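Local coordinates for uncharacterized RNA methyltransferase pyrab10780 (Pyrococcus abyssi, PDB 2JJQ), which methylates carbon 5 of uridine 54 in tRNA, using S-adenosyl-L-methionine as the methyl donor, at residues 172-175 and 179-182; 189-194 and 215-220. All coordinates share one frame; numbering follows the deposited sequence.

Interaction 1. Residues 172-175 and 179-182; sequences KEFI and KISV
The CD1 methyl of Ile180 sits over the centre of the Phe174 ring, 3.5 Å from the ring centroid and 13° off the ring normal, a CH-pi contact made by one methyl on one face. With CG1 of Ile180 anti to its carbonyl carbon (chi1 -53°), the long branch extends toward the Phe174 ring, and CG1 also passes the Phe174 backbone O at 3.7 Å. Beside this pair, Ile175 meets Val182 at about a right angle: CD1 of Ile175 lies 4.0 Å from CG1 of Val182, and CG2 of Ile175 lies 4.2 Å from the same methyl. The turn that brings these groups together has Ile180 N donating to Ile175 O at 3.0 Å. Lys179, the first residue beyond the helical run and with positive phi (50°), lets the chain leave helix 162-178 and double back, consistent with a Schellman-type helix end; its NZ bonds to Glu176 O. Farther out, Tyr223 meets the Phe174 ring, while Leu192 packs on Ile175 and Ile180, and Ile135 on Ile175 and Val182. The Ile180 N to Ile175 O bond thus helps to hold the turn, and apolar packing seats the returning chain against the helix and the neighbouring sheet.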
ATOM      1  N   LYS A 172      25.057   5.877   4.230  1.00 20.57           N
ATOM      2  CA  LYS A 172      26.318   5.189   4.545  1.00 22.14           C
ATOM      3  C   LYS A 172      27.386   6.206   5.001  1.00 22.43           C
ATOM      4  O   LYS A 172      28.095   5.982   5.977  1.00 23.05           O
ATOM      5  CB  LYS A 172      26.777   4.364   3.326  1.00 21.87           C
ATOM      6  CG  LYS A 172      25.951   3.092   3.183  1.00 24.18           C
ATOM      7  CD  LYS A 172      26.300   2.413   1.905  1.00 27.80           C
ATOM      8  CE  LYS A 172      25.602   1.109   1.790  1.00 28.18           C
ATOM      9  NZ  LYS A 172      25.656   0.614   0.372  1.00 31.80           N
ATOM     10  N   GLU A 173      27.445   7.357   4.329  1.00 23.45           N
ATOM     11  CA  GLU A 173      28.391   8.428   4.726  1.00 24.34           C
ATOM     12  C   GLU A 173      28.126   8.978   6.113  1.00 23.62           C
ATOM     13  O   GLU A 173      29.057   9.149   6.913  1.00 23.03           O
ATOM     14  CB  GLU A 173      28.312   9.584   3.758  1.00 24.73           C
ATOM     15  CG  GLU A 173      28.932   9.335   2.411  1.00 29.21           C
ATOM     16  CD  GLU A 173      28.467  10.395   1.408  1.00 36.11           C
ATOM     17  OE1 GLU A 173      27.935  11.445   1.849  1.00 36.73           O
ATOM     18  OE2 GLU A 173      28.609  10.174   0.181  1.00 37.82           O
ATOM     19  N   PHE A 174      26.841   9.242   6.393  1.00 22.47           N
ATOM     20  CA  PHE A 174      26.329   9.678   7.695  1.00 21.34           C
ATOM     21  C   PHE A 174      26.731   8.698   8.801  1.00 22.54           C
ATOM     22  O   PHE A 174      27.282   9.098   9.843  1.00 23.50           O
ATOM     23  CB  PHE A 174      24.777   9.761   7.609  1.00 19.86           C
ATOM     24  CG  PHE A 174      24.095  10.401   8.793  1.00 21.15           C
ATOM     25  CD1 PHE A 174      24.615  11.544   9.416  1.00 19.46           C
ATOM     26  CD2 PHE A 174      22.844   9.909   9.229  1.00 21.13           C
ATOM     27  CE1 PHE A 174      23.968  12.132  10.500  1.00 19.13           C
ATOM     28  CE2 PHE A 174      22.179  10.492  10.300  1.00 23.54           C
ATOM     29  CZ  PHE A 174      22.740  11.617  10.963  1.00 22.04           C
ATOM     30  N   ILE A 175      26.441   7.425   8.571  1.00 21.09           N
ATOM     31  CA  ILE A 175      26.718   6.411   9.533  1.00 22.61           C
ATOM     32  C   ILE A 175      28.240   6.358   9.709  1.00 23.43           C
ATOM     33  O   ILE A 175      28.746   6.236  10.813  1.00 23.49           O
ATOM     34  CB  ILE A 175      26.237   5.023   9.035  1.00 21.48           C
ATOM     35  CG1 ILE A 175      24.709   4.911   9.194  1.00 21.15           C
ATOM     36  CG2 ILE A 175      26.824   3.921   9.921  1.00 22.72           C
ATOM     37  CD1 ILE A 175      24.095   3.736   8.457  1.00 21.76           C
ATOM     38  N   LYS A 179      29.879   7.938  12.939  1.00 26.23           N
ATOM     39  CA  LYS A 179      30.058   6.693  13.727  1.00 26.42           C
ATOM     40  C   LYS A 179      28.758   6.348  14.446  1.00 25.55           C
ATOM     41  O   LYS A 179      28.672   6.259  15.686  1.00 25.74           O
ATOM     42  CB  LYS A 179      31.256   6.831  14.684  1.00 26.94           C
ATOM     43  CG  LYS A 179      32.580   7.082  13.928  1.00 29.81           C
ATOM     44  CD  LYS A 179      32.885   5.928  12.899  1.00 35.30           C
ATOM     45  CE  LYS A 179      34.189   6.178  12.109  1.00 36.64           C
ATOM     46  NZ  LYS A 179      34.209   5.524  10.759  1.00 39.12           N
ATOM     47  N   ILE A 180      27.704   6.201  13.648  1.00 23.68           N
ATOM     48  CA  ILE A 180      26.399   5.947  14.238  1.00 23.17           C
ATOM     49  C   ILE A 180      26.184   4.453  14.518  1.00 21.80           C
ATOM     50  O   ILE A 180      26.371   3.616  13.635  1.00 22.82           O
ATOM     51  CB  ILE A 180      25.284   6.437  13.288  1.00 22.66           C
ATOM     52  CG1 ILE A 180      25.540   7.902  12.899  1.00 19.08           C
ATOM     53  CG2 ILE A 180      23.923   6.209  13.932  1.00 22.69           C
ATOM     54  CD1 ILE A 180      24.407   8.510  12.030  1.00 20.45           C
ATOM     55  N   SER A 181      25.725   4.151  15.721  1.00 21.84           N
ATOM     56  CA  SER A 181      25.425   2.785  16.153  1.00 22.18           C
ATOM     57  C   SER A 181      24.198   2.268  15.389  1.00 21.10           C
ATOM     58  O   SER A 181      23.204   2.963  15.275  1.00 19.35           O
ATOM     59  CB  SER A 181      25.200   2.781  17.688  1.00 22.20           C
ATOM     60  OG  SER A 181      24.094   2.021  18.119  1.00 26.46           O
ATOM     61  N   VAL A 182      24.298   1.088  14.795  1.00 20.92           N
ATOM     62  CA  VAL A 182      23.170   0.556  14.011  1.00 21.25           C
ATOM     63  C   VAL A 182      22.608  -0.757  14.598  1.00 21.34           C
ATOM     64  O   VAL A 182      23.095  -1.279  15.600  1.00 21.76           O
ATOM     65  CB  VAL A 182      23.491   0.399  12.502  1.00 22.06           C
ATOM     66  CG1 VAL A 182      23.855   1.741  11.858  1.00 24.00           C
ATOM     67  CG2 VAL A 182      24.592  -0.679  12.273  1.00 22.61           C
TER

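Interaction 2. Residues 189-194 and 215-220; sequences EGFLRY and GNLPDP
The Phe191 ring meets the backbone of Gly215, Asn216 and Leu217 obliquely, with its CE1 atom 3.4 Å from Gly215 CA and its CZ atom 3.7 Å from Leu217 N. On the CE2 side the ring reaches the Leu217 side chain, whose CD1 methyl comes within 3.7 Å of CE2; the two side chains cross at about a right angle. Phe191 CG stands anti to the backbone N (chi1 170°), which carries the ring out to the 215-217 backbone. Phe191 thus packs directly on the alpha carbon of Gly215. The other flat group, the Arg193 guanidinium, has Gly190 at its edge: NE and NH2 grip the one carbonyl O side-on, NE at 2.7 Å and NH2 at 3.0 Å. The oxygen lies only 6° out of the guanidinium plane, and this pair of hydrogen bonds ties Arg193 to the turn ahead of Phe191. Trp183 adds a cation-pi contact to Arg193, and Trp231 touches both Phe191 and Leu217. Where strand 192-199 begins, Arg193 and Tyr194 together sit opposite the single residue Val211, as in a classic beta bulge, in the antiparallel pairing of 192-199 with 206-212 inside the mixed five-stranded sheet.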
ATOM      1  N   GLU A 189      20.066  -4.739  19.698  1.00 28.53           N
ATOM      2  CA  GLU A 189      20.698  -3.585  20.278  1.00 28.94           C
ATOM      3  C   GLU A 189      21.143  -2.677  19.151  1.00 27.51           C
ATOM      4  O   GLU A 189      21.305  -3.119  18.014  1.00 27.99           O
ATOM      5  CB  GLU A 189      21.895  -4.025  21.100  1.00 29.23           C
ATOM      6  CG  GLU A 189      21.466  -4.850  22.331  1.00 33.55           C
ATOM      7  CD  GLU A 189      22.637  -5.429  23.139  1.00 39.31           C
ATOM      8  OE1 GLU A 189      23.816  -5.291  22.717  1.00 38.69           O
ATOM      9  OE2 GLU A 189      22.356  -6.036  24.205  1.00 41.89           O
ATOM     10  N   GLY A 190      21.386  -1.414  19.478  1.00 26.81           N
ATOM     11  CA  GLY A 190      21.835  -0.463  18.466  1.00 23.68           C
ATOM     12  C   GLY A 190      20.838   0.671  18.298  1.00 22.70           C
ATOM     13  O   GLY A 190      19.628   0.489  18.551  1.00 22.81           O
ATOM     14  N   PHE A 191      21.347   1.842  17.888  1.00 20.34           N
ATOM     15  CA  PHE A 191      20.563   3.074  17.958  1.00 19.29           C
ATOM     16  C   PHE A 191      19.700   3.211  16.709  1.00 18.39           C
ATOM     17  O   PHE A 191      18.481   3.300  16.815  1.00 18.65           O
ATOM     18  CB  PHE A 191      21.503   4.282  18.110  1.00 19.00           C
ATOM     19  CG  PHE A 191      20.824   5.627  17.964  1.00 18.25           C
ATOM     20  CD1 PHE A 191      19.890   6.049  18.902  1.00 17.00           C
ATOM     21  CD2 PHE A 191      21.176   6.478  16.908  1.00 21.36           C
ATOM     22  CE1 PHE A 191      19.282   7.293  18.776  1.00 19.86           C
ATOM     23  CE2 PHE A 191      20.576   7.725  16.764  1.00 20.01           C
ATOM     24  CZ  PHE A 191      19.640   8.131  17.679  1.00 19.55           C
ATOM     25  N   LEU A 192      20.320   3.210  15.539  1.00 17.87           N
ATOM     26  CA  LEU A 192      19.569   3.452  14.315  1.00 20.02           C
ATOM     27  C   LEU A 192      18.869   2.155  13.819  1.00 19.75           C
ATOM     28  O   LEU A 192      19.520   1.130  13.653  1.00 19.98           O
ATOM     29  CB  LEU A 192      20.534   4.040  13.253  1.00 20.73           C
ATOM     30  CG  LEU A 192      20.026   4.472  11.892  1.00 24.65           C
ATOM     31  CD1 LEU A 192      18.808   5.411  12.069  1.00 24.98           C
ATOM     32  CD2 LEU A 192      21.185   5.177  11.139  1.00 25.33           C
ATOM     33  N   ARG A 193      17.557   2.201  13.576  1.00 18.98           N
ATOM     34  CA  ARG A 193      16.809   0.982  13.183  1.00 18.17           C
ATOM     35  C   ARG A 193      16.318   1.020  11.714  1.00 17.41           C
ATOM     36  O   ARG A 193      16.533   0.057  10.975  1.00 17.05           O
ATOM     37  CB  ARG A 193      15.639   0.731  14.138  1.00 17.21           C
ATOM     38  CG  ARG A 193      16.046   0.630  15.616  1.00 18.28           C
ATOM     39  CD  ARG A 193      17.044  -0.554  15.789  1.00 19.69           C
ATOM     40  NE  ARG A 193      17.618  -0.728  17.129  1.00 23.05           N
ATOM     41  CZ  ARG A 193      17.122  -1.564  18.039  1.00 22.21           C
ATOM     42  NH1 ARG A 193      16.024  -2.234  17.754  1.00 24.04           N
ATOM     43  NH2 ARG A 193      17.700  -1.694  19.231  1.00 22.77           N
ATOM     44  N   TYR A 194      15.645   2.104  11.300  1.00 15.45           N
ATOM     45  CA  TYR A 194      15.097   2.206   9.945  1.00 13.94           C
ATOM     46  C   TYR A 194      15.359   3.578   9.359  1.00 14.73           C
ATOM     47  O   TYR A 194      15.359   4.585  10.103  1.00 14.44           O
ATOM     48  CB  TYR A 194      13.544   2.002   9.933  1.00 14.60           C
ATOM     49  CG  TYR A 194      13.101   0.587  10.246  1.00 14.65           C
ATOM     50  CD1 TYR A 194      13.013  -0.366   9.247  1.00 18.23           C
ATOM     51  CD2 TYR A 194      12.768   0.228  11.542  1.00 16.32           C
ATOM     52  CE1 TYR A 194      12.636  -1.660   9.536  1.00 17.46           C
ATOM     53  CE2 TYR A 194      12.366  -1.100  11.857  1.00 19.73           C
ATOM     54  CZ  TYR A 194      12.308  -2.028  10.830  1.00 21.12           C
ATOM     55  OH  TYR A 194      11.935  -3.331  11.097  1.00 20.24           O
ATOM     56  N   GLY A 215      18.362   7.961  22.413  1.00 25.35           N
ATOM     57  CA  GLY A 215      19.688   8.300  21.966  1.00 24.75           C
ATOM     58  C   GLY A 215      19.692   9.726  21.464  1.00 24.11           C
ATOM     59  O   GLY A 215      18.748  10.477  21.688  1.00 24.76           O
ATOM     60  N   ASN A 216      20.749  10.075  20.759  1.00 24.47           N
ATOM     61  CA  ASN A 216      20.937  11.413  20.228  1.00 25.45           C
ATOM     62  C   ASN A 216      21.393  11.313  18.779  1.00 23.74           C
ATOM     63  O   ASN A 216      22.507  10.874  18.483  1.00 22.69           O
ATOM     64  CB  ASN A 216      22.003  12.116  21.099  1.00 27.19           C
ATOM     65  CG  ASN A 216      21.626  12.122  22.597  1.00 33.16           C
ATOM     66  OD1 ASN A 216      22.199  11.371  23.419  1.00 39.72           O
ATOM     67  ND2 ASN A 216      20.642  12.944  22.948  1.00 37.65           N
ATOM     68  N   LEU A 217      20.531  11.701  17.851  1.00 21.34           N
ATOM     69  CA  LEU A 217      20.883  11.587  16.452  1.00 21.17           C
ATOM     70  C   LEU A 217      21.815  12.760  16.099  1.00 21.84           C
ATOM     71  O   LEU A 217      21.451  13.923  16.330  1.00 21.57           O
ATOM     72  CB  LEU A 217      19.601  11.691  15.600  1.00 20.78           C
ATOM     73  CG  LEU A 217      19.827  11.439  14.110  1.00 17.89           C
ATOM     74  CD1 LEU A 217      20.184   9.968  13.814  1.00 16.87           C
ATOM     75  CD2 LEU A 217      18.586  11.904  13.290  1.00 17.36           C
ATOM     76  N   PRO A 218      23.005  12.460  15.568  1.00 22.98           N
ATOM     77  CA  PRO A 218      23.872  13.490  15.001  1.00 23.48           C
ATOM     78  C   PRO A 218      23.110  14.353  13.969  1.00 24.51           C
ATOM     79  O   PRO A 218      22.240  13.851  13.257  1.00 23.56           O
ATOM     80  CB  PRO A 218      24.955  12.682  14.299  1.00 23.76           C
ATOM     81  CG  PRO A 218      25.032  11.379  15.137  1.00 24.33           C
ATOM     82  CD  PRO A 218      23.576  11.106  15.423  1.00 23.62           C
ATOM     83  N   ASP A 219      23.442  15.646  13.908  1.00 23.68           N
ATOM     84  CA  ASP A 219      22.863  16.562  12.927  1.00 22.98           C
ATOM     85  C   ASP A 219      22.919  15.944  11.541  1.00 21.45           C
ATOM     86  O   ASP A 219      23.989  15.674  11.040  1.00 21.48           O
ATOM     87  CB  ASP A 219      23.660  17.858  12.954  1.00 23.48           C
ATOM     88  CG  ASP A 219      23.093  18.897  12.040  1.00 27.73           C
ATOM     89  OD1 ASP A 219      22.088  18.634  11.343  1.00 28.42           O
ATOM     90  OD2 ASP A 219      23.677  20.001  12.021  1.00 36.86           O
ATOM     91  N   PRO A 220      21.742  15.676  10.914  1.00 21.49           N
ATOM     92  CA  PRO A 220      21.726  15.023   9.613  1.00 20.17           C
ATOM     93  C   PRO A 220      21.788  16.012   8.437  1.00 20.96           C
ATOM     94  O   PRO A 220      21.979  15.622   7.327  1.00 19.34           O
ATOM     95  CB  PRO A 220      20.359  14.298   9.624  1.00 21.15           C
ATOM     96  CG  PRO A 220      19.482  15.190  10.461  1.00 20.63           C
ATOM     97  CD  PRO A 220      20.379  15.821  11.495  1.00 21.01           C
TER

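In the fold
Both contacts lie away from the S-adenosyl-L-homocysteine pocket, at the periphery of the chain, with their centres about 8 Å apart. Interaction 1 is partly buried and closes the C-terminal end of helix 162-178; interaction 2 is a surface contact between the approach to strand 192-199 and the loop after strand 206-212. They join directly: Ser181 OG and Phe191 N are 2.8 Å apart, and Ser181 O and Leu192 N 2.9 Å, both probable hydrogen bonds. Leu192 also touches both isoleucines of interaction 1, and Phe174 meets Pro218 and Pro220. Interaction 1 combines a backbone hydrogen bond with aliphatic and CH-pi packing, whereas interaction 2 relies on an aromatic ring against backbone and leucine.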